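Side-chain contact in TPR repeat-containing protein YrrB (Bacillus subtilis, PDB 2Q7F), which may act as an interaction mediator in complexes of RNA sulfuration components, RNA processing components and aminoacyl-tRNA synthetases: residues A120-N124 and G125-Y129. Sequence-based numbering, arbitrary orientation.
Sequences AGMEN and GDLFY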
ATOM      1  N   ALA A 120     -17.181   3.224  -4.798  1.00 48.56           N
ATOM      2  CA  ALA A 120     -18.220   3.977  -4.088  1.00 48.84           C
ATOM      3  C   ALA A 120     -17.905   5.467  -3.968  1.00 49.08           C
ATOM      4  O   ALA A 120     -18.768   6.245  -3.567  1.00 48.98           O
ATOM      5  CB  ALA A 120     -18.512   3.367  -2.715  1.00 48.99           C
ATOM      6  N   GLY A 121     -16.679   5.866  -4.309  1.00 49.43           N
ATOM      7  CA  GLY A 121     -16.351   7.287  -4.378  1.00 49.70           C
ATOM      8  C   GLY A 121     -15.049   7.733  -3.745  1.00 50.21           C
ATOM      9  O   GLY A 121     -14.520   8.768  -4.123  1.00 50.32           O
ATOM     10  N   MET A 122     -14.526   6.966  -2.789  1.00 50.76           N
ATOM     11  CA  MET A 122     -13.299   7.357  -2.092  1.00 51.53           C
ATOM     12  C   MET A 122     -12.135   7.442  -3.071  1.00 52.23           C
ATOM     13  O   MET A 122     -11.844   6.477  -3.782  1.00 52.64           O
ATOM     14  CB  MET A 122     -12.974   6.384  -0.955  1.00 51.60           C
ATOM     15  CG  MET A 122     -11.774   6.764  -0.088  1.00 51.30           C
ATOM     16  SD  MET A 122     -11.588   5.608   1.299  1.00 51.73           S
ATOM     17  CE  MET A 122     -10.033   6.141   1.989  1.00 52.64           C
ATOM     18  N   GLU A 123     -11.498   8.610  -3.121  1.00 52.73           N
ATOM     19  CA  GLU A 123     -10.328   8.839  -3.961  1.00 53.12           C
ATOM     20  C   GLU A 123      -9.309   9.683  -3.208  1.00 53.37           C
ATOM     21  O   GLU A 123      -9.448  10.908  -3.123  1.00 53.53           O
ATOM     22  CB  GLU A 123     -10.725   9.549  -5.260  1.00 53.08           C
ATOM     23  CG  GLU A 123     -11.522   8.704  -6.239  1.00 53.66           C
ATOM     24  CD  GLU A 123     -12.084   9.517  -7.396  1.00 53.78           C
ATOM     25  OE1 GLU A 123     -11.327  10.295  -8.016  1.00 54.09           O
ATOM     26  OE2 GLU A 123     -13.290   9.371  -7.691  1.00 55.08           O
ATOM     27  N   ASN A 124      -8.295   9.027  -2.644  1.00 53.63           N
ATOM     28  CA  ASN A 124      -7.197   9.727  -1.963  1.00 53.72           C
ATOM     29  C   ASN A 124      -5.912   8.898  -1.891  1.00 53.63           C
ATOM     30  O   ASN A 124      -5.912   7.703  -2.182  1.00 53.90           O
ATOM     31  CB  ASN A 124      -7.622  10.211  -0.566  1.00 53.65           C
ATOM     32  CG  ASN A 124      -8.152   9.094   0.301  1.00 54.23           C
ATOM     33  OD1 ASN A 124      -7.497   8.066   0.494  1.00 53.74           O
ATOM     34  ND2 ASN A 124      -9.350   9.291   0.841  1.00 55.30           N
ATOM     35  N   GLY A 125      -4.822   9.546  -1.496  1.00 53.63           N
ATOM     36  CA  GLY A 125      -3.499   8.942  -1.525  1.00 53.27           C
ATOM     37  C   GLY A 125      -3.440   7.617  -0.802  1.00 53.20           C
ATOM     38  O   GLY A 125      -2.866   6.652  -1.309  1.00 53.20           O
ATOM     39  N   ASP A 126      -4.044   7.569   0.379  1.00 52.85           N
ATOM     40  CA  ASP A 126      -4.009   6.370   1.201  1.00 52.83           C
ATOM     41  C   ASP A 126      -4.682   5.180   0.524  1.00 52.23           C
ATOM     42  O   ASP A 126      -4.141   4.062   0.547  1.00 52.14           O
ATOM     43  CB  ASP A 126      -4.665   6.644   2.555  1.00 53.25           C
ATOM     44  CG  ASP A 126      -3.843   7.577   3.417  1.00 54.88           C
ATOM     45  OD1 ASP A 126      -4.330   7.963   4.499  1.00 57.12           O
ATOM     46  OD2 ASP A 126      -2.708   7.926   3.017  1.00 56.43           O
ATOM     47  N   LEU A 127      -5.847   5.430  -0.080  1.00 51.04           N
ATOM     48  CA  LEU A 127      -6.598   4.378  -0.736  1.00 50.43           C
ATOM     49  C   LEU A 127      -5.865   3.838  -1.947  1.00 50.18           C
ATOM     50  O   LEU A 127      -5.777   2.620  -2.120  1.00 49.83           O
ATOM     51  CB  LEU A 127      -7.997   4.838  -1.144  1.00 50.34           C
ATOM     52  CG  LEU A 127      -8.775   3.831  -2.016  1.00 50.51           C
ATOM     53  CD1 LEU A 127      -9.142   2.517  -1.269  1.00 49.17           C
ATOM     54  CD2 LEU A 127     -10.012   4.469  -2.633  1.00 50.40           C
ATOM     55  N   PHE A 128      -5.353   4.734  -2.789  1.00 49.70           N
ATOM     56  CA  PHE A 128      -4.617   4.302  -3.965  1.00 49.64           C
ATOM     57  C   PHE A 128      -3.384   3.498  -3.556  1.00 49.54           C
ATOM     58  O   PHE A 128      -2.989   2.546  -4.242  1.00 49.41           O
ATOM     59  CB  PHE A 128      -4.233   5.487  -4.852  1.00 49.67           C
ATOM     60  CG  PHE A 128      -5.407   6.149  -5.527  1.00 50.04           C
ATOM     61  CD1 PHE A 128      -6.409   5.388  -6.126  1.00 50.26           C
ATOM     62  CD2 PHE A 128      -5.503   7.543  -5.582  1.00 51.10           C
ATOM     63  CE1 PHE A 128      -7.502   6.002  -6.747  1.00 50.20           C
ATOM     64  CE2 PHE A 128      -6.590   8.168  -6.210  1.00 50.26           C
ATOM     65  CZ  PHE A 128      -7.588   7.394  -6.793  1.00 50.20           C
ATOM     66  N   TYR A 129      -2.812   3.870  -2.413  1.00 49.38           N
ATOM     67  CA  TYR A 129      -1.651   3.186  -1.863  1.00 49.37           C
ATOM     68  C   TYR A 129      -1.998   1.772  -1.404  1.00 49.11           C
ATOM     69  O   TYR A 129      -1.360   0.805  -1.820  1.00 49.09           O
ATOM     70  CB  TYR A 129      -1.034   3.982  -0.707  1.00 49.57           C
ATOM     71  CG  TYR A 129       0.095   3.240  -0.023  1.00 50.38           C
ATOM     72  CD1 TYR A 129       1.356   3.152  -0.622  1.00 49.99           C
ATOM     73  CD2 TYR A 129      -0.100   2.611   1.215  1.00 49.85           C
ATOM     74  CE1 TYR A 129       2.393   2.462  -0.011  1.00 50.35           C
ATOM     75  CE2 TYR A 129       0.931   1.930   1.837  1.00 50.08           C
ATOM     76  CZ  TYR A 129       2.177   1.857   1.215  1.00 50.91           C
ATOM     77  OH  TYR A 129       3.213   1.174   1.817  1.00 51.90           O
TER
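Asn124, the N-cap residue, caps the helix that begins at Gly125 through its side chain, while its carbonyl O starts the regular helical bonding. Its CG sits between the backbone N and the carbonyl carbon, which brings OD1 back toward the helix start to accept from Leu127 N at 3.2 Å, with an N-H...O angle of 158°. The backbone O of Asn124 takes Phe128 N at 3.1 Å in an almost straight bond (175°), the first i to i+4 bond of the helix. Two amides of the opening turn are thereby satisfied by one residue. Flanking the cap, the extended Met122 runs obliquely across Leu127, with CG 3.9 Å from Leu127 CD2 and CE 4.0 Å from Leu127 CB. The Phe128 ring turns back toward the loop, CD2 lying 3.4 Å from Asn124 O and CZ 4.1 Å from Glu123 CB; its plane stands 48° from the Glu123 carboxylate. Phe128 also touches Leu118 of helix 107-120 and Tyr147, Arg150 and Leu154 of helix 141-154. With an alanine here the backbone bond could persist, but Glu123 CB, Leu118 and helix 141-154 would probably lose the ring they share, leaving a gap. Upstream, Gly121, at positive phi, closes helix 107-120 in a Schellman motif. In this protein a Schellman C-cap, a short loop and an Asn N-cap make the turn from TPR 3 into TPR 4, linking consecutive antiparallel helices of the TPR array.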